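Local coordinates for protein UDP-glucose 6-dehydrogenase (Pyrobaculum islandicum, PDB 3VTF) that probably oxidises UDP-glucose to UDP-glucuronate, using two molecules of NAD+ in a step of nucleotide-sugar biosynthesis, at residues N313-E325 with R354-G366. Sequence-based numbering, arbitrary orientation.
Sequences NEYMPRYAVQLLE and RGVEVARLLLERG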
loop_
_atom_site.group_PDB
_atom_site.type_symbol
_atom_site.label_atom_id
_atom_site.label_comp_id
_atom_site.label_asym_id
_atom_site.label_seq_id
_atom_site.Cartn_x
_atom_site.Cartn_y
_atom_site.Cartn_z
ATOM N N ASN A 313 10.895 10.194 2.985
ATOM C CA ASN A 313 12.145 9.578 2.557
ATOM C C ASN A 313 13.314 10.491 2.761
ATOM O O ASN A 313 14.432 10.037 3.137
ATOM C CB ASN A 313 12.025 9.167 1.076
ATOM C CG ASN A 313 13.076 8.173 0.659
ATOM O OD1 ASN A 313 13.913 8.414 -0.240
ATOM N ND2 ASN A 313 13.026 7.040 1.285
ATOM N N GLU A 314 13.109 11.789 2.502
ATOM C CA GLU A 314 14.262 12.683 2.597
ATOM C C GLU A 314 14.635 12.918 4.066
ATOM O O GLU A 314 15.752 13.255 4.377
ATOM C CB GLU A 314 13.858 14.028 1.940
ATOM C CG GLU A 314 13.946 13.915 0.408
ATOM C CD GLU A 314 13.186 15.056 -0.324
ATOM O OE1 GLU A 314 12.417 15.800 0.333
ATOM O OE2 GLU A 314 13.305 15.180 -1.562
ATOM N N TYR A 315 13.648 12.771 4.943
ATOM C CA TYR A 315 13.837 12.963 6.387
ATOM C C TYR A 315 14.656 11.867 7.063
ATOM O O TYR A 315 15.489 12.164 7.975
ATOM C CB TYR A 315 12.463 13.039 7.067
ATOM C CG TYR A 315 12.509 13.173 8.592
ATOM C CD1 TYR A 315 12.926 14.390 9.163
ATOM C CD2 TYR A 315 12.059 12.122 9.458
ATOM C CE1 TYR A 315 12.931 14.567 10.547
ATOM C CE2 TYR A 315 12.046 12.280 10.858
ATOM C CZ TYR A 315 12.465 13.536 11.385
ATOM O OH TYR A 315 12.452 13.776 12.749
ATOM N N MET A 316 14.440 10.595 6.658
ATOM C CA MET A 316 15.014 9.482 7.398
ATOM C C MET A 316 16.550 9.564 7.604
ATOM O O MET A 316 17.019 9.303 8.743
ATOM C CB MET A 316 14.614 8.097 6.779
ATOM C CG MET A 316 13.086 7.872 6.838
ATOM S SD MET A 316 12.183 8.252 8.317
ATOM C CE MET A 316 12.550 6.894 9.434
ATOM N N PRO A 317 17.345 9.820 6.535
ATOM C CA PRO A 317 18.804 9.869 6.762
ATOM C C PRO A 317 19.249 11.036 7.697
ATOM O O PRO A 317 20.195 10.881 8.484
ATOM C CB PRO A 317 19.389 10.129 5.362
ATOM C CG PRO A 317 18.292 9.687 4.423
ATOM C CD PRO A 317 17.007 9.960 5.096
ATOM N N ARG A 318 18.564 12.174 7.613
ATOM C CA ARG A 318 18.814 13.290 8.540
ATOM C C ARG A 318 18.470 12.822 9.949
ATOM O O ARG A 318 19.194 13.126 10.917
ATOM C CB ARG A 318 17.944 14.529 8.177
ATOM C CG ARG A 318 18.425 15.300 6.938
ATOM C CD ARG A 318 17.441 16.328 6.319
ATOM N NE ARG A 318 16.459 16.899 7.259
ATOM C CZ ARG A 318 15.111 16.963 7.066
ATOM N NH1 ARG A 318 14.531 16.498 5.950
ATOM N NH2 ARG A 318 14.307 17.519 7.993
ATOM N N TYR A 319 17.355 12.103 10.114
ATOM C CA TYR A 319 17.001 11.669 11.448
ATOM C C TYR A 319 18.033 10.713 12.057
ATOM O O TYR A 319 18.279 10.757 13.288
ATOM C CB TYR A 319 15.588 11.049 11.441
ATOM C CG TYR A 319 15.024 10.614 12.742
ATOM C CD1 TYR A 319 14.808 11.564 13.786
ATOM C CD2 TYR A 319 14.642 9.238 12.979
ATOM C CE1 TYR A 319 14.248 11.170 14.995
ATOM C CE2 TYR A 319 14.054 8.875 14.184
ATOM C CZ TYR A 319 13.896 9.820 15.191
ATOM O OH TYR A 319 13.350 9.395 16.382
ATOM N N ALA A 320 18.584 9.826 11.214
ATOM C CA ALA A 320 19.539 8.806 11.673
ATOM C C ALA A 320 20.795 9.557 12.218
ATOM O O ALA A 320 21.332 9.190 13.258
ATOM C CB ALA A 320 19.959 7.857 10.483
ATOM N N VAL A 321 21.251 10.571 11.477
ATOM C CA VAL A 321 22.402 11.350 11.878
ATOM C C VAL A 321 22.059 12.165 13.175
ATOM O O VAL A 321 22.861 12.211 14.100
ATOM C CB VAL A 321 22.853 12.264 10.700
ATOM C CG1 VAL A 321 23.887 13.407 11.144
ATOM C CG2 VAL A 321 23.372 11.378 9.571
ATOM N N GLN A 322 20.832 12.705 13.285
ATOM C CA GLN A 322 20.427 13.380 14.495
ATOM C C GLN A 322 20.451 12.464 15.731
ATOM O O GLN A 322 20.887 12.897 16.854
ATOM C CB GLN A 322 19.036 14.007 14.362
ATOM C CG GLN A 322 18.951 15.138 13.335
ATOM C CD GLN A 322 17.509 15.589 13.107
ATOM O OE1 GLN A 322 16.608 15.259 13.902
ATOM N NE2 GLN A 322 17.282 16.342 12.018
ATOM N N LEU A 323 20.012 11.211 15.557
ATOM C CA LEU A 323 20.077 10.251 16.667
ATOM C C LEU A 323 21.528 10.023 17.092
ATOM O O LEU A 323 21.812 9.990 18.304
ATOM C CB LEU A 323 19.461 8.889 16.257
ATOM C CG LEU A 323 17.948 8.880 16.010
ATOM C CD1 LEU A 323 17.511 7.594 15.355
ATOM C CD2 LEU A 323 17.217 9.148 17.360
ATOM N N LEU A 324 22.433 9.825 16.117
ATOM C CA LEU A 324 23.826 9.523 16.466
ATOM C C LEU A 324 24.430 10.740 17.268
ATOM O O LEU A 324 25.105 10.585 18.321
ATOM C CB LEU A 324 24.660 9.212 15.192
ATOM C CG LEU A 324 26.074 8.709 15.633
ATOM C CD1 LEU A 324 26.032 7.442 16.513
ATOM C CD2 LEU A 324 26.956 8.555 14.429
ATOM N N GLU A 325 24.210 11.929 16.716
ATOM C CA GLU A 325 24.638 13.203 17.274
ATOM C C GLU A 325 24.129 13.436 18.710
ATOM O O GLU A 325 24.900 13.776 19.605
ATOM C CB GLU A 325 24.138 14.320 16.372
ATOM C CG GLU A 325 24.504 15.730 16.806
ATOM C CD GLU A 325 24.000 16.717 15.770
ATOM O OE1 GLU A 325 24.774 17.205 14.922
ATOM O OE2 GLU A 325 22.775 16.915 15.735
ATOM N N ARG A 354 21.563 5.696 0.394
ATOM C CA ARG A 354 21.378 6.354 1.727
ATOM C C ARG A 354 22.681 6.346 2.590
ATOM O O ARG A 354 22.914 7.253 3.416
ATOM C CB ARG A 354 20.283 5.666 2.558
ATOM C CG ARG A 354 19.028 5.350 1.834
ATOM C CD ARG A 354 18.254 6.477 1.263
ATOM N NE ARG A 354 18.836 7.123 0.067
ATOM C CZ ARG A 354 18.616 8.426 -0.164
ATOM N NH1 ARG A 354 19.183 9.071 -1.169
ATOM N NH2 ARG A 354 17.820 9.097 0.658
ATOM N N GLY A 355 23.484 5.304 2.423
ATOM C CA GLY A 355 24.816 5.207 3.091
ATOM C C GLY A 355 25.689 6.369 2.682
ATOM O O GLY A 355 26.282 6.978 3.512
ATOM N N VAL A 356 25.774 6.657 1.386
ATOM C CA VAL A 356 26.567 7.848 0.857
ATOM C C VAL A 356 25.994 9.126 1.435
ATOM O O VAL A 356 26.762 10.013 1.916
ATOM C CB VAL A 356 26.612 7.851 -0.717
ATOM C CG1 VAL A 356 27.253 9.112 -1.263
ATOM C CG2 VAL A 356 27.361 6.597 -1.222
ATOM N N GLU A 357 24.671 9.243 1.422
ATOM C CA GLU A 357 23.980 10.444 1.948
ATOM C C GLU A 357 24.299 10.622 3.421
ATOM O O GLU A 357 24.546 11.762 3.866
ATOM C CB GLU A 357 22.431 10.362 1.910
ATOM C CG GLU A 357 21.774 11.023 0.725
ATOM C CD GLU A 357 22.381 12.346 0.359
ATOM O OE1 GLU A 357 22.118 13.342 1.083
ATOM O OE2 GLU A 357 23.129 12.368 -0.651
ATOM N N VAL A 358 24.202 9.516 4.184
ATOM C CA VAL A 358 24.573 9.574 5.624
ATOM C C VAL A 358 26.070 9.986 5.800
ATOM O O VAL A 358 26.353 10.826 6.642
ATOM C CB VAL A 358 24.216 8.265 6.364
ATOM C CG1 VAL A 358 24.897 8.233 7.726
ATOM C CG2 VAL A 358 22.676 8.218 6.529
ATOM N N ALA A 359 26.984 9.426 5.008
ATOM C CA ALA A 359 28.426 9.812 5.077
ATOM C C ALA A 359 28.546 11.332 4.866
ATOM O O ALA A 359 29.174 12.038 5.677
ATOM C CB ALA A 359 29.276 9.029 4.053
ATOM N N ARG A 360 27.873 11.851 3.841
ATOM C CA ARG A 360 27.906 13.312 3.587
ATOM C C ARG A 360 27.358 14.117 4.724
ATOM O O ARG A 360 27.984 15.102 5.201
ATOM C CB ARG A 360 27.121 13.674 2.338
ATOM C CG ARG A 360 27.734 13.198 1.039
ATOM C CD ARG A 360 26.979 13.929 -0.098
ATOM N NE ARG A 360 27.286 13.361 -1.419
ATOM C CZ ARG A 360 26.464 12.553 -2.103
ATOM N NH1 ARG A 360 25.262 12.200 -1.627
ATOM N NH2 ARG A 360 26.844 12.063 -3.260
ATOM N N LEU A 361 26.208 13.705 5.242
ATOM C CA LEU A 361 25.709 14.429 6.423
ATOM C C LEU A 361 26.697 14.392 7.594
ATOM O O LEU A 361 26.815 15.346 8.377
ATOM C CB LEU A 361 24.312 13.903 6.921
ATOM C CG LEU A 361 23.182 14.091 5.859
ATOM C CD1 LEU A 361 21.947 13.167 6.125
ATOM C CD2 LEU A 361 22.763 15.541 5.813
ATOM N N LEU A 362 27.307 13.239 7.811
ATOM C CA LEU A 362 28.276 13.143 8.906
ATOM C C LEU A 362 29.451 14.121 8.641
ATOM O O LEU A 362 29.915 14.800 9.563
ATOM C CB LEU A 362 28.758 11.701 9.031
ATOM C CG LEU A 362 27.676 10.693 9.581
ATOM C CD1 LEU A 362 28.366 9.355 9.509
ATOM C CD2 LEU A 362 27.237 11.045 11.011
ATOM N N LEU A 363 29.961 14.115 7.412
ATOM C CA LEU A 363 31.067 14.996 6.996
ATOM C C LEU A 363 30.755 16.438 7.219
ATOM O O LEU A 363 31.508 17.117 7.888
ATOM C CB LEU A 363 31.451 14.781 5.558
ATOM C CG LEU A 363 32.196 13.500 5.266
ATOM C CD1 LEU A 363 32.299 13.328 3.752
ATOM C CD2 LEU A 363 33.552 13.406 5.972
ATOM N N GLU A 364 29.626 16.879 6.721
ATOM C CA GLU A 364 29.107 18.213 6.949
ATOM C C GLU A 364 28.983 18.558 8.453
ATOM O O GLU A 364 28.944 19.722 8.852
ATOM C CB GLU A 364 27.791 18.271 6.157
ATOM C CG GLU A 364 26.961 19.537 6.165
ATOM C CD GLU A 364 25.707 19.386 5.277
ATOM O OE1 GLU A 364 24.763 18.657 5.665
ATOM O OE2 GLU A 364 25.645 19.997 4.178
ATOM N N ARG A 365 28.949 17.562 9.328
ATOM C CA ARG A 365 28.959 17.878 10.759
ATOM C C ARG A 365 30.335 17.718 11.440
ATOM O O ARG A 365 30.415 17.650 12.671
ATOM C CB ARG A 365 27.835 17.144 11.532
ATOM C CG ARG A 365 26.459 17.797 11.366
ATOM C CD ARG A 365 25.375 16.739 11.486
ATOM N NE ARG A 365 24.256 16.978 10.559
ATOM C CZ ARG A 365 22.972 17.091 10.913
ATOM N NH1 ARG A 365 22.562 16.974 12.207
ATOM N NH2 ARG A 365 22.078 17.309 9.947
ATOM N N GLY A 366 31.403 17.619 10.652
ATOM C CA GLY A 366 32.770 17.610 11.253
ATOM C C GLY A 366 33.199 16.266 11.826
ATOM O O GLY A 366 34.215 16.168 12.516
HETATM O O HOH W 1 19.559 17.483 9.941
#
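V321 and P317 fill the seam where helix 304-328 packs against helix 354-364, which follows strand 335-339 in the Rossmann-like UDP-binding domain; the segment axes cross at -49°. A beta-branched residue suits position 321 because its methyls diverge: CG2 lies 3.8 Å from L361 CB and also meets V358 CG1, while CG1, anti to the backbone N (chi1 166°), is directed at R365, with L362 CD2 near both. One turn earlier, P317, whose N lacks a bond to the preceding turn and kinks the helix, has its CA 5.9 Å from V358 CA, a closeness that suits a compact ring; its CB rests 4.0 Å from V358 CG2, and the backbone O of P317 meets L361 CD1. Deeper in, L324 CD2 and L362 CD2 touch, both leucines long enough to reach V336 of the parallel sheet. At the substrate end P317 CG lies 3.8 Å from R354 NH2; R354 NH1 is hydrogen-bonded to E352 O, and the side chain touches R427, which binds UDP-glucose. R365 offers an apolar face and a charged edge: V321 CG1 sits over one guanidinium face, offset toward the rim, whereas the E325 carboxylate, tilted 32° from that plane, comes to the edge in a long salt bridge, E325 OE1 to R365 NH1 3.5 Å. A water accepts from both R365 NH2 and Q322 NE2.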